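Local coordinates for protein cerato-platanin 1 (Moniliophthora perniciosa, PDB 3SUJ) that is a secreted, metal-binding protein of the cerato-platanin family, built as a double-psi beta barrel, whose precise function is not settled, at residues C60-Q65 with V115-F120; K76-V81 with D98-K103; A2-Y7 with T110-V115; L19-S24 with V81-S86; E9-P14 with R35-L40. All blocks are in the same frame, centred on the assembly; numbering follows the deposited sequence. Where two conformers were deposited one is given.

How the contacts relate
Along the chain contact 5 closes first, inside the loops between strands 3-7 and 47-49, and contact 4 crosses it, bringing 19-24 to the end of strand 76-83. Contacts 1 and 3 share Val115 on strand 111-118, which pairs with 3-7 and with 63-68 in one mixed sheet. Contact 2, nested along the chain inside both contact 1 and contact 3, sets helix 94-101 against strand 76-83; its centre is about 11 Å from that of contact 3. Contacts 3 and 5 are farthest apart, about 21 Å between centres. The Cys23-Cys60 disulfide joins contacts 4 and 1, tying the long loops to the sheet, while Leu100 packs the helix on it.

Contact 1 of 5, residues C60-Q65 with V115-F120; sequences CGSCYQ and VRKVDF. With ZN (zinc ion), chain D.
The Tyr64 ring is met obliquely by two side chains of 115-120. Val115 lies beside it, pointing the same way, with CG2 3.7 Å from Tyr64 CD1, while Lys117 slants across so that its CE comes 3.4 Å from Tyr64 OH. At the other end of the contact the Phe120 ring comes up to the turn before strand 63-68, its CE1 3.1 Å from Gly61 O, and Cys63 CB also approaches it obliquely. The two flat groups lying side by side are the Gln65 amide and the Arg116 guanidinium, their planes 22° apart. Outside the pair, Phe90 makes an edge-to-face contact with Tyr64, and Gln65 NE2 bonds Tyr79 OH.

Lys117 bends at chi3 (-67°), which turns CE toward Ser62, and NZ then donates to Ser62 OG at 2.9 Å and also bonds Asn59 OD1. On the face bearing Cys63 and Gln65, Val118 CG2 packs 3.7 Å from Cys63 SG. The backbones bond through Gln65 N to Arg116 O (2.8 Å), Arg116 N to Gln65 O, and Val118 N to Cys63 O. Beyond that point the strands part, and a water fills in, bridging Cys63 N and Val118 O. Next along, Asp119 OD1 binds a zinc ion at 2.0 Å while its OD2 bonds Ser121 OG, and the Cys63-Cys123 disulfide ties strand 63-68 to the chain beyond Phe120. Antiparallel neighbours that splay at one end form this part of the double-psi beta barrel of cerato-platanins.

Contact 2 of 5, residues K76-V81 with D98-K103; sequences KSIYMV and DDLTNK
Leu100 reaches Lys76 and Ile78 from a helix whose end is tied by one backbone oxygen: Asp98 O takes the N-H of Lys103 at 2.8 Å and, more weakly, that of Thr101. Asn102, with positive phi (60°), reverses the chain there in a Schellman motif. No hydrogen bond crosses to strand 76-83, and the joint is made by side chains packing on backbone and on each other. Leu100 does most of it. Its CG stands anti to the backbone N (chi1 -176°), and CD1 presses on the strand 3.2 Å from Lys76 O. Lower on the same side chain, CB touches Ile78 CG2 at 4.0 Å, the two side chains crossing at about a right angle. Ile78 CG2 also brushes Asp99 CB.

Lys76 answers from the exposed side: its chain bends at chi2 (64°), and the aliphatic part follows the helix backbone, with CE 3.7 Å from Asp99 O and CG near Leu100 O. Behind the contact Leu100 also rests on Tyr68 and Val113, so it spans more than one strand. Ser77 faces the other way, its OG bonding Thr67 OG1. The arrangement is a helix laid against strand 76-83 of the barrel, plain alpha-on-beta packing in this double-psi beta-barrel fold.

Contact 3 of 5, residues A2-Y7 with T110-V115; sequences AVKLSY and TVNVDV
Val3 and Val113 satisfy each other's backbones completely: Val3 N gives to Val113 O at 2.9 Å, and Val113 N returns the bond to Val3 O at 2.8 Å, nearly straight at 170°. Two residues on, Leu5 and Val111 repeat the exchange, Leu5 N to Val111 O at 2.8 Å and Val111 N to Leu5 O at 2.9 Å. These are the two hydrogen-bonded pairs of an antiparallel register, with Lys4 and Asn112 as the non-hydrogen-bonded pair between them. The carbonyls of Val3, Leu5 and Val111 each receive a CA-H as well, from Asn112, Thr110 and Lys4; that of Thr110 is 3.2 Å from Leu5 O. One pair further along, the side chains take over: Thr110 OG1 donates to Ser6 OG at 2.8 Å.

Lys4 and Asn112 lie side by side on one face, pointing the same way, with Lys4 CG near Asn112 OD1 and Lys4 CB against Thr110 CG2. The other face is apolar. There Val3 CG2 fits against Val113 CG2 at 3.7 Å and reaches on to Val115 CG1, while Leu5 CB touches both Val111 CG2 and Val113 CG1.

On its other edge, strand 3-7 bonds to strand 90-92 through Lys4, Ser6, Phe90 and Ala92, and strand 111-118 passes on to strand 63-68 through Asp114 and Thr67. The apolar face is covered in part by helix 94-101, whose Leu100 packs on both Leu5 and Val113, and Phe90 of strand 90-92 lies against Val3, Leu5 and Val115.

Contact 4 of 5, residues L19-S24 with V81-S86; sequences LSVTCS and VAIDRS
Thr22 and Asp84 meet where an irregular loop of the double-psi beta barrel reaches the chain as it turns a corner at Asp84, after strand 76-83. The tight part is Val21, Thr22 and Cys23 on Ile83 and Asp84. Asp84 OD1 takes the N-H of Thr22 at 3.0 Å, on its anti side and 29° out of the carboxylate plane. With CG anti to the backbone N (chi1 -160°), the carboxylate is carried toward Thr22. Its other oxygen, OD2, bonds the hydroxyl of Tyr11, so the group is held from two parts of the chain.

Ile83 O is crowded too. Cys23 N donates to it at 3.0 Å from above the carbonyl plane, Val21 CG2 comes within 3.2 Å, and Cys23 CB and SG also lie close to it. Val21 slants across both Ile83 and Asp84, with CG1 4.2 Å from Ile83 CD1. Cys23, the centre of an inverse gamma turn, is buried and in disulfide with Cys60, which ties this loop to the start of segment 60-65.

Toward solvent only the Arg85 side chain is loose. It is exposed, and its extended chain carries the guanidinium away from Thr22; NH1 bonds the carbonyls of Ile52 and Ser50. Arg85 CB stays 3.6 Å from Thr22 OG1. The backbone is nevertheless firmly held: that hydroxyl oxygen accepts the N-H of Arg85 at 2.9 Å, with an angle of 162° at the hydrogen.

Contact 5 of 5, residues E9-P14 with R35-L40; sequences EAYDNP and RTFGDL
Phe37 and Tyr11 each carry CG anti to their own carbonyl carbon (chi1 -69° and -59°), and their rings meet between the segments. The second torsions differ: Phe37 has chi2 near 2°, which turns its CD2 side toward segment 9-14. There CE2 comes 3.5 Å from Ala10 O, which lies at the ring edge and in its plane, and CD2 sits 3.3 Å from Asn13 O, which approaches obliquely. Tyr11 crosses the phenylalanine at a slant, its CD1 4.0 Å from Phe37 CE2, so two backbone oxygens and one ring meet Phe37 at CD2 and CE2.

One hydrogen bond joins the segments. Gly38 N donates to Pro14 O at 2.8 Å, in the carbonyl plane and on a lone pair. Since Gly38 has no side chain, Pro14 CB can close to 3.7 Å from Gly38 CA. Next door, Thr36 CB also lies against Pro14 O. The short 3-10 turn at 37-39 is fastened at its start by Asp39 OD2, which takes both Thr36 N and Thr36 OG1, the latter at 2.8 Å from above the carboxylate plane.

Both segments belong to the long loops between strands 3-7 and 47-49. Phe37 reaches inward to Val21 and to Ile83 of strand 76-83, Leu40 also touches Ile83, and Asp12 bonds Lys94 N and Gln95 NE2 at the start of helix 94-101.

Contact 1 of 5, residues C60-Q65 with V115-F120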
# COMPACT_ATOMS: atom_id res chain seq x y z
N CYS A 60 9.02 -6.68 1.66
CA CYS A 60 9.18 -5.22 1.51
C CYS A 60 9.37 -4.88 0.05
O CYS A 60 10.17 -5.50 -0.67
CB CYS A 60 10.43 -4.81 2.26
SG CYS A 60 10.21 -4.73 4.06
N GLY A 61 8.71 -3.83 -0.42
CA GLY A 61 8.79 -3.43 -1.81
C GLY A 61 7.98 -4.28 -2.76
O GLY A 61 8.09 -4.00 -3.96
N SER A 62 7.22 -5.24 -2.32
CA SER A 62 6.39 -6.02 -3.24
C SER A 62 5.18 -5.20 -3.67
O SER A 62 4.75 -4.26 -2.99
CB SER A 62 5.85 -7.28 -2.52
OG SER A 62 6.75 -8.32 -2.39
N CYS A 63 4.65 -5.58 -4.81
CA CYS A 63 3.52 -4.93 -5.44
C CYS A 63 2.29 -5.78 -5.32
O CYS A 63 2.28 -6.97 -5.77
CB CYS A 63 3.86 -4.71 -6.90
SG CYS A 63 2.57 -3.79 -7.84
N TYR A 64 1.22 -5.25 -4.76
CA TYR A 64 -0.03 -5.99 -4.55
C TYR A 64 -1.12 -5.38 -5.37
O TYR A 64 -1.39 -4.14 -5.24
CB TYR A 64 -0.42 -5.99 -3.05
CG TYR A 64 0.53 -6.77 -2.23
CD1 TYR A 64 0.29 -8.13 -1.98
CD2 TYR A 64 1.64 -6.21 -1.64
CE1 TYR A 64 1.14 -8.91 -1.20
CE2 TYR A 64 2.50 -7.00 -0.84
CZ TYR A 64 2.20 -8.30 -0.60
OH TYR A 64 3.09 -9.03 0.20
N GLN A 65 -1.82 -6.18 -6.15
CA GLN A 65 -3.03 -5.77 -6.80
C GLN A 65 -4.20 -5.99 -5.89
O GLN A 65 -4.44 -7.11 -5.40
CB GLN A 65 -3.20 -6.62 -8.03
CG GLN A 65 -4.50 -6.25 -8.83
CD GLN A 65 -4.73 -7.24 -9.96
OE1 GLN A 65 -4.64 -8.47 -9.70
NE2 GLN A 65 -4.94 -6.81 -11.17
N VAL A 115 -6.82 -9.76 -3.23
CA VAL A 115 -5.42 -9.41 -3.30
C VAL A 115 -4.67 -10.46 -4.10
O VAL A 115 -4.87 -11.70 -3.82
CB VAL A 115 -4.85 -9.26 -1.90
CG1 VAL A 115 -5.09 -10.44 -1.02
CG2 VAL A 115 -3.34 -8.94 -1.95
N ARG A 116 -3.75 -10.02 -4.93
CA ARG A 116 -2.80 -10.91 -5.56
C ARG A 116 -1.48 -10.19 -5.55
O ARG A 116 -1.45 -8.98 -5.92
CB ARG A 116 -3.30 -11.04 -6.99
CG ARG A 116 -2.85 -12.08 -7.93
CD ARG A 116 -4.25 -12.24 -8.57
NE ARG A 116 -4.72 -13.58 -8.60
CZ ARG A 116 -4.84 -14.21 -9.75
NH1 ARG A 116 -4.53 -13.56 -10.87
NH2 ARG A 116 -5.14 -15.44 -9.72
N LYS A 117 -0.39 -10.82 -5.22
CA LYS A 117 0.94 -10.24 -5.49
C LYS A 117 1.23 -10.31 -6.97
O LYS A 117 0.94 -11.36 -7.58
CB LYS A 117 2.01 -10.98 -4.73
CG LYS A 117 3.32 -10.10 -4.88
CD LYS A 117 4.52 -10.61 -4.18
CE LYS A 117 4.42 -10.58 -2.58
NZ LYS A 117 5.65 -11.04 -2.09
N VAL A 118 1.62 -9.21 -7.59
CA VAL A 118 1.86 -9.13 -9.04
C VAL A 118 3.27 -8.57 -9.28
O VAL A 118 3.97 -8.15 -8.38
CB VAL A 118 0.79 -8.25 -9.75
CG1 VAL A 118 -0.61 -8.83 -9.58
CG2 VAL A 118 0.80 -6.77 -9.19
N ASP A 119 3.71 -8.64 -10.52
CA ASP A 119 5.02 -8.12 -10.87
C ASP A 119 5.11 -6.68 -10.49
O ASP A 119 4.20 -5.92 -10.70
CB ASP A 119 5.14 -8.20 -12.39
CG ASP A 119 6.56 -7.95 -12.88
OD1 ASP A 119 7.29 -8.92 -12.88
OD2 ASP A 119 6.92 -6.79 -13.14
N PHE A 120 6.31 -6.25 -10.07
CA PHE A 120 6.53 -4.92 -9.61
C PHE A 120 6.27 -3.90 -10.71
O PHE A 120 5.91 -2.75 -10.44
CB PHE A 120 7.92 -4.78 -9.06
CG PHE A 120 8.11 -3.46 -8.36
CD1 PHE A 120 7.63 -3.29 -7.03
CD2 PHE A 120 8.56 -2.34 -9.05
CE1 PHE A 120 7.70 -2.08 -6.41
CE2 PHE A 120 8.60 -1.07 -8.39
CZ PHE A 120 8.18 -0.96 -7.04
ZN ZN D . 8.96 -8.63 -13.89
O HOH W 1 5.82 -7.67 -6.31

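Contact 2 of 5, residues K76-V81 with D98-K103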
# COMPACT_ATOMS: atom_id res chain seq x y z
N LYS A 76 -12.66 -2.46 -9.79
CA LYS A 76 -11.53 -1.54 -9.94
C LYS A 76 -10.38 -2.15 -9.15
O LYS A 76 -10.58 -2.68 -8.06
CB LYS A 76 -11.97 -0.20 -9.29
CG LYS A 76 -10.94 0.82 -9.19
CD LYS A 76 -10.40 1.32 -10.47
CE LYS A 76 -9.37 2.41 -10.18
NZ LYS A 76 -9.07 3.05 -11.51
N SER A 77 -9.18 -1.94 -9.67
CA SER A 77 -7.96 -2.38 -8.99
C SER A 77 -7.01 -1.26 -8.78
O SER A 77 -6.92 -0.35 -9.62
CB SER A 77 -7.21 -3.45 -9.81
OG SER A 77 -8.00 -4.59 -10.09
N ILE A 78 -6.27 -1.34 -7.70
CA ILE A 78 -5.08 -0.49 -7.58
C ILE A 78 -3.88 -1.38 -7.34
O ILE A 78 -4.06 -2.54 -7.04
CB ILE A 78 -5.20 0.54 -6.35
CG1 ILE A 78 -5.47 -0.18 -5.03
CG2 ILE A 78 -6.27 1.61 -6.69
CD1 ILE A 78 -5.25 0.61 -3.70
N TYR A 79 -2.69 -0.81 -7.42
CA TYR A 79 -1.41 -1.57 -7.36
C TYR A 79 -0.60 -0.88 -6.30
O TYR A 79 -0.23 0.29 -6.47
CB TYR A 79 -0.72 -1.57 -8.74
CG TYR A 79 -1.65 -2.21 -9.78
CD1 TYR A 79 -1.64 -3.59 -10.01
CD2 TYR A 79 -2.62 -1.45 -10.41
CE1 TYR A 79 -2.54 -4.18 -10.87
CE2 TYR A 79 -3.58 -2.03 -11.29
CZ TYR A 79 -3.46 -3.39 -11.52
OH TYR A 79 -4.45 -3.99 -12.34
N MET A 80 -0.42 -1.52 -5.19
CA MET A 80 0.19 -0.86 -4.01
C MET A 80 1.55 -1.44 -3.70
O MET A 80 1.66 -2.64 -3.58
CB MET A 80 -0.77 -1.08 -2.79
CG MET A 80 -0.41 -0.19 -1.59
SD MET A 80 -1.04 -0.70 0.02
CE MET A 80 0.25 -1.86 0.36
N VAL A 81 2.53 -0.56 -3.45
CA VAL A 81 3.80 -0.99 -2.97
C VAL A 81 3.75 -1.13 -1.45
O VAL A 81 3.42 -0.11 -0.77
CB VAL A 81 4.94 -0.02 -3.40
CG1 VAL A 81 6.29 -0.51 -2.84
CG2 VAL A 81 4.96 0.12 -4.95
N ASP A 98 -9.29 6.14 -2.05
CA ASP A 98 -10.27 6.93 -2.79
C ASP A 98 -10.28 6.50 -4.27
O ASP A 98 -11.39 6.39 -4.84
CB ASP A 98 -9.95 8.41 -2.67
CG ASP A 98 -10.61 9.06 -1.44
OD1 ASP A 98 -11.60 8.58 -0.96
OD2 ASP A 98 -10.09 10.12 -1.02
N ASP A 99 -9.12 6.24 -4.85
CA ASP A 99 -9.01 5.78 -6.28
C ASP A 99 -9.82 4.47 -6.39
O ASP A 99 -10.62 4.28 -7.29
CB ASP A 99 -7.54 5.60 -6.66
CG ASP A 99 -6.86 6.92 -6.98
OD1 ASP A 99 -7.50 7.97 -6.89
OD2 ASP A 99 -5.65 6.89 -7.29
N LEU A 100 -9.61 3.56 -5.45
CA LEU A 100 -10.17 2.26 -5.51
C LEU A 100 -11.66 2.29 -5.40
O LEU A 100 -12.36 1.43 -5.99
CB LEU A 100 -9.55 1.41 -4.38
CG LEU A 100 -9.97 -0.03 -4.35
CD1 LEU A 100 -9.58 -0.76 -5.69
CD2 LEU A 100 -9.31 -0.63 -3.13
N THR A 101 -12.22 3.13 -4.50
CA THR A 101 -13.59 3.09 -4.06
C THR A 101 -14.44 4.23 -4.64
O THR A 101 -15.54 4.46 -4.22
CB THR A 101 -13.68 3.18 -2.48
OG1 THR A 101 -13.19 4.47 -2.05
CG2 THR A 101 -12.96 2.03 -1.81
N ASN A 102 -13.88 4.96 -5.58
CA ASN A 102 -14.57 6.13 -6.15
C ASN A 102 -14.89 7.23 -5.11
O ASN A 102 -16.01 7.67 -4.98
CB ASN A 102 -15.80 5.73 -6.99
CG ASN A 102 -16.29 6.88 -7.88
OD1 ASN A 102 -15.53 7.84 -8.17
ND2 ASN A 102 -17.55 6.85 -8.19
N LYS A 103 -13.85 7.57 -4.37
CA LYS A 103 -13.82 8.73 -3.46
C LYS A 103 -14.62 8.45 -2.18
O LYS A 103 -15.20 9.38 -1.59
CB LYS A 103 -14.33 10.03 -4.12
CG LYS A 103 -13.51 10.25 -5.37
CD LYS A 103 -13.93 11.57 -6.07
CE LYS A 103 -13.02 11.69 -7.29
NZ LYS A 103 -13.19 13.01 -8.00

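Contact 3 of 5, residues A2-Y7 with T110-V115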
# COMPACT_ATOMS: atom_id res chain seq x y z
N ALA A 2 -11.02 -12.87 0.50
CA ALA A 2 -10.70 -11.41 0.55
C ALA A 2 -9.97 -11.02 1.86
O ALA A 2 -9.82 -11.79 2.85
CB ALA A 2 -12.00 -10.63 0.41
N VAL A 3 -9.46 -9.80 1.81
CA VAL A 3 -8.78 -9.25 2.97
C VAL A 3 -9.20 -7.83 3.12
O VAL A 3 -9.82 -7.22 2.25
CB VAL A 3 -7.24 -9.23 2.80
CG1 VAL A 3 -6.69 -10.70 2.80
CG2 VAL A 3 -6.89 -8.35 1.54
N LYS A 4 -8.93 -7.31 4.29
CA LYS A 4 -9.30 -5.94 4.61
C LYS A 4 -8.36 -4.92 4.05
O LYS A 4 -7.12 -5.12 4.08
CB LYS A 4 -9.32 -5.77 6.12
CG LYS A 4 -10.45 -6.53 6.78
CD LYS A 4 -10.41 -6.24 8.31
CE LYS A 4 -11.15 -7.34 8.98
NZ LYS A 4 -12.28 -6.93 9.86
N LEU A 5 -8.89 -3.82 3.60
CA LEU A 5 -8.14 -2.64 3.20
C LEU A 5 -8.65 -1.42 3.99
O LEU A 5 -9.84 -1.10 3.90
CB LEU A 5 -8.26 -2.39 1.69
CG LEU A 5 -7.60 -1.08 1.27
CD1 LEU A 5 -6.12 -1.07 1.40
CD2 LEU A 5 -7.97 -0.74 -0.14
N SER A 6 -7.72 -0.75 4.62
CA SER A 6 -7.98 0.51 5.36
C SER A 6 -7.11 1.56 4.79
O SER A 6 -6.33 1.29 3.84
CB SER A 6 -7.62 0.31 6.82
OG SER A 6 -8.51 -0.73 7.32
N TYR A 7 -7.17 2.79 5.31
CA TYR A 7 -6.27 3.83 4.81
C TYR A 7 -5.61 4.56 5.97
O TYR A 7 -6.12 4.51 7.12
CB TYR A 7 -6.94 4.79 3.88
CG TYR A 7 -7.84 5.80 4.47
CD1 TYR A 7 -9.16 5.51 4.67
CD2 TYR A 7 -7.35 7.08 4.78
CE1 TYR A 7 -10.00 6.45 5.24
CE2 TYR A 7 -8.16 8.05 5.31
CZ TYR A 7 -9.47 7.75 5.54
OH TYR A 7 -10.41 8.69 6.06
N THR A 110 -12.96 0.93 6.07
CA THR A 110 -12.32 -0.41 5.76
C THR A 110 -13.21 -1.16 4.77
O THR A 110 -14.45 -1.13 4.96
CB THR A 110 -12.14 -1.21 7.03
OG1 THR A 110 -11.24 -0.47 7.89
CG2 THR A 110 -11.54 -2.59 6.76
N VAL A 111 -12.66 -1.73 3.72
CA VAL A 111 -13.43 -2.50 2.71
C VAL A 111 -12.76 -3.83 2.56
O VAL A 111 -11.60 -4.00 2.90
CB VAL A 111 -13.51 -1.84 1.39
CG1 VAL A 111 -14.29 -0.53 1.43
CG2 VAL A 111 -12.18 -1.63 0.75
N ASN A 112 -13.48 -4.78 2.06
CA ASN A 112 -12.86 -6.08 1.64
C ASN A 112 -12.45 -6.02 0.20
O ASN A 112 -13.17 -5.45 -0.61
CB ASN A 112 -13.87 -7.22 1.86
CG ASN A 112 -14.19 -7.40 3.33
OD1 ASN A 112 -13.35 -7.22 4.23
ND2 ASN A 112 -15.42 -7.76 3.60
N VAL A 113 -11.25 -6.50 -0.05
CA VAL A 113 -10.69 -6.57 -1.41
C VAL A 113 -10.16 -7.95 -1.71
O VAL A 113 -9.79 -8.70 -0.82
CB VAL A 113 -9.54 -5.53 -1.58
CG1 VAL A 113 -10.05 -4.09 -1.47
CG2 VAL A 113 -8.43 -5.80 -0.60
N ASP A 114 -10.07 -8.24 -3.01
CA ASP A 114 -9.22 -9.41 -3.41
C ASP A 114 -7.81 -8.97 -3.60
O ASP A 114 -7.58 -7.89 -4.08
CB ASP A 114 -9.76 -9.98 -4.76
CG ASP A 114 -10.87 -10.88 -4.52
OD1 ASP A 114 -10.59 -12.01 -4.09
OD2 ASP A 114 -12.01 -10.45 -4.66
N VAL A 115 -6.82 -9.76 -3.23
CA VAL A 115 -5.42 -9.41 -3.30
C VAL A 115 -4.67 -10.46 -4.10
O VAL A 115 -4.87 -11.70 -3.82
CB VAL A 115 -4.85 -9.26 -1.90
CG1 VAL A 115 -5.09 -10.44 -1.02
CG2 VAL A 115 -3.34 -8.94 -1.95

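Contact 4 of 5, residues L19-S24 with V81-S86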
# COMPACT_ATOMS: atom_id res chain seq x y z
N LEU A 19 12.90 5.83 6.32
CA LEU A 19 13.30 5.42 7.68
C LEU A 19 12.17 5.38 8.67
O LEU A 19 12.32 4.76 9.74
CB LEU A 19 14.50 6.26 8.19
CG LEU A 19 15.72 6.18 7.33
CD1 LEU A 19 16.73 7.26 7.86
CD2 LEU A 19 16.29 4.76 7.25
N SER A 20 11.01 5.92 8.31
CA SER A 20 9.84 5.96 9.21
C SER A 20 8.92 4.74 9.18
O SER A 20 7.97 4.68 9.95
CB SER A 20 8.99 7.19 8.94
OG SER A 20 8.22 7.11 7.75
N VAL A 21 9.23 3.79 8.27
CA VAL A 21 8.36 2.60 8.10
C VAL A 21 9.20 1.37 8.33
O VAL A 21 10.43 1.38 8.42
CB VAL A 21 7.71 2.66 6.69
CG1 VAL A 21 6.77 3.85 6.56
CG2 VAL A 21 8.80 2.67 5.61
N THR A 22 8.52 0.24 8.35
CA THR A 22 9.18 -1.02 8.69
C THR A 22 10.27 -1.33 7.68
O THR A 22 11.37 -1.83 8.03
CB THR A 22 8.12 -2.16 8.66
OG1 THR A 22 7.04 -1.83 9.48
CG2 THR A 22 8.79 -3.48 9.08
N CYS A 23 10.03 -1.07 6.41
CA CYS A 23 10.95 -1.41 5.33
C CYS A 23 11.98 -0.34 5.09
O CYS A 23 12.17 0.15 3.96
CB CYS A 23 10.17 -1.72 4.01
SG CYS A 23 8.98 -3.06 4.21
N SER A 24 12.67 -0.03 6.17
CA SER A 24 13.66 1.08 6.17
C SER A 24 14.97 0.74 5.48
O SER A 24 15.19 1.04 4.33
CB SER A 24 13.81 1.62 7.58
OG SER A 24 14.17 0.52 8.38
N VAL A 81 2.53 -0.56 -3.45
CA VAL A 81 3.80 -0.99 -2.97
C VAL A 81 3.75 -1.13 -1.45
O VAL A 81 3.42 -0.11 -0.77
CB VAL A 81 4.94 -0.02 -3.40
CG1 VAL A 81 6.29 -0.51 -2.84
CG2 VAL A 81 4.96 0.12 -4.95
N ALA A 82 4.11 -2.26 -0.90
CA ALA A 82 4.10 -2.46 0.52
C ALA A 82 5.44 -2.11 1.13
O ALA A 82 6.51 -2.56 0.73
CB ALA A 82 3.84 -3.91 0.81
N ILE A 83 5.37 -1.17 2.10
CA ILE A 83 6.60 -0.61 2.69
C ILE A 83 6.57 -0.65 4.22
O ILE A 83 7.59 -0.21 4.85
CB ILE A 83 6.80 0.89 2.22
CG1 ILE A 83 5.74 1.83 2.88
CG2 ILE A 83 6.68 1.02 0.69
CD1 ILE A 83 5.97 3.34 2.50
N ASP A 84 5.49 -1.08 4.80
CA ASP A 84 5.28 -0.94 6.26
C ASP A 84 4.48 -2.12 6.76
O ASP A 84 3.67 -2.70 5.97
CB ASP A 84 4.53 0.43 6.50
CG ASP A 84 4.65 0.97 7.87
OD1 ASP A 84 5.61 0.67 8.62
OD2 ASP A 84 3.79 1.82 8.17
N ARG A 85 4.61 -2.51 8.00
CA ARG A 85 3.71 -3.51 8.53
C ARG A 85 2.31 -2.95 8.82
O ARG A 85 2.18 -1.77 9.29
CB ARG A 85 4.29 -4.09 9.85
CG ARG A 85 3.34 -5.12 10.50
CD ARG A 85 4.09 -6.09 11.41
NE ARG A 85 3.11 -7.02 11.98
CZ ARG A 85 2.54 -8.02 11.29
NH1 ARG A 85 2.91 -8.30 10.05
NH2 ARG A 85 1.56 -8.74 11.83
N SER A 86 1.25 -3.68 8.51
CA SER A 86 -0.09 -3.44 9.02
C SER A 86 -0.40 -4.70 9.84
O SER A 86 -0.01 -5.81 9.45
CB SER A 86 -1.04 -3.33 7.79
OG SER A 86 -2.31 -2.79 8.17

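Contact 5 of 5, residues E9-P14 with R35-L40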
# COMPACT_ATOMS: atom_id res chain seq x y z
N GLU A 9 -3.63 8.49 6.23
CA GLU A 9 -3.08 9.68 5.55
C GLU A 9 -1.64 9.90 5.79
O GLU A 9 -1.06 10.68 5.04
CB GLU A 9 -3.92 10.93 5.92
CG GLU A 9 -5.28 10.80 5.35
CD GLU A 9 -6.12 12.10 5.43
OE1 GLU A 9 -5.91 12.93 4.59
OE2 GLU A 9 -7.04 12.17 6.24
N ALA A 10 -1.01 9.18 6.70
CA ALA A 10 0.42 9.24 6.77
C ALA A 10 1.05 8.89 5.43
O ALA A 10 2.08 9.41 5.07
CB ALA A 10 0.98 8.36 7.84
N TYR A 11 0.43 7.96 4.68
CA TYR A 11 1.04 7.49 3.40
C TYR A 11 0.83 8.49 2.29
O TYR A 11 1.42 8.34 1.23
CB TYR A 11 0.52 6.09 3.05
CG TYR A 11 0.80 5.01 4.11
CD1 TYR A 11 2.16 4.70 4.49
CD2 TYR A 11 -0.20 4.28 4.66
CE1 TYR A 11 2.47 3.77 5.38
CE2 TYR A 11 0.10 3.32 5.52
CZ TYR A 11 1.45 3.09 5.92
OH TYR A 11 1.59 2.04 6.84
N ASP A 12 0.04 9.54 2.51
CA ASP A 12 -0.13 10.58 1.51
C ASP A 12 0.94 11.67 1.51
O ASP A 12 0.92 12.53 0.61
CB ASP A 12 -1.49 11.21 1.73
CG ASP A 12 -2.60 10.22 1.44
OD1 ASP A 12 -3.16 10.19 0.32
OD2 ASP A 12 -2.99 9.48 2.32
N ASN A 13 1.81 11.67 2.50
CA ASN A 13 2.87 12.71 2.61
C ASN A 13 4.10 12.24 1.83
O ASN A 13 4.81 11.38 2.29
CB ASN A 13 3.23 12.90 4.08
CG ASN A 13 4.14 14.09 4.26
OD1 ASN A 13 4.75 14.56 3.28
ND2 ASN A 13 4.30 14.54 5.50
N PRO A 14 4.41 12.88 0.68
CA PRO A 14 5.52 12.42 -0.11
C PRO A 14 6.85 12.69 0.58
O PRO A 14 7.86 12.09 0.19
CB PRO A 14 5.44 13.20 -1.42
CG PRO A 14 4.75 14.51 -0.99
CD PRO A 14 3.72 14.07 0.10
N ARG A 35 14.51 7.62 -0.86
CA ARG A 35 14.69 8.36 0.37
C ARG A 35 13.38 8.74 1.10
O ARG A 35 13.29 8.72 2.31
CB ARG A 35 15.47 9.65 0.06
CG ARG A 35 16.93 9.23 -0.24
N THR A 36 12.39 9.09 0.30
CA THR A 36 11.10 9.57 0.81
C THR A 36 9.97 8.79 0.13
O THR A 36 10.14 8.22 -0.97
CB THR A 36 10.92 11.09 0.56
OG1 THR A 36 10.80 11.30 -0.83
CG2 THR A 36 12.02 11.95 1.25
N PHE A 37 8.78 8.87 0.72
CA PHE A 37 7.65 8.26 0.13
C PHE A 37 7.43 8.67 -1.31
O PHE A 37 7.06 7.81 -2.17
CB PHE A 37 6.37 8.56 0.94
CG PHE A 37 6.27 7.90 2.31
CD1 PHE A 37 7.27 7.11 2.84
CD2 PHE A 37 5.12 8.16 3.05
CE1 PHE A 37 7.10 6.59 4.13
CE2 PHE A 37 4.98 7.57 4.29
CZ PHE A 37 5.96 6.82 4.85
N GLY A 38 7.60 9.96 -1.60
CA GLY A 38 7.37 10.43 -2.97
C GLY A 38 8.36 9.93 -3.98
O GLY A 38 8.03 10.03 -5.15
N ASP A 39 9.43 9.29 -3.57
CA ASP A 39 10.36 8.63 -4.51
C ASP A 39 9.89 7.23 -4.88
O ASP A 39 10.44 6.61 -5.82
CB ASP A 39 11.74 8.53 -3.87
CG ASP A 39 12.31 9.91 -3.58
OD1 ASP A 39 12.22 10.81 -4.44
OD2 ASP A 39 12.78 10.17 -2.48
N LEU A 40 8.91 6.69 -4.18
CA LEU A 40 8.47 5.32 -4.48
C LEU A 40 7.75 5.22 -5.79
O LEU A 40 6.90 6.04 -6.12
CB LEU A 40 7.64 4.71 -3.32
CG LEU A 40 8.34 4.58 -2.00
CD1 LEU A 40 7.35 4.48 -0.88
CD2 LEU A 40 9.28 3.37 -2.00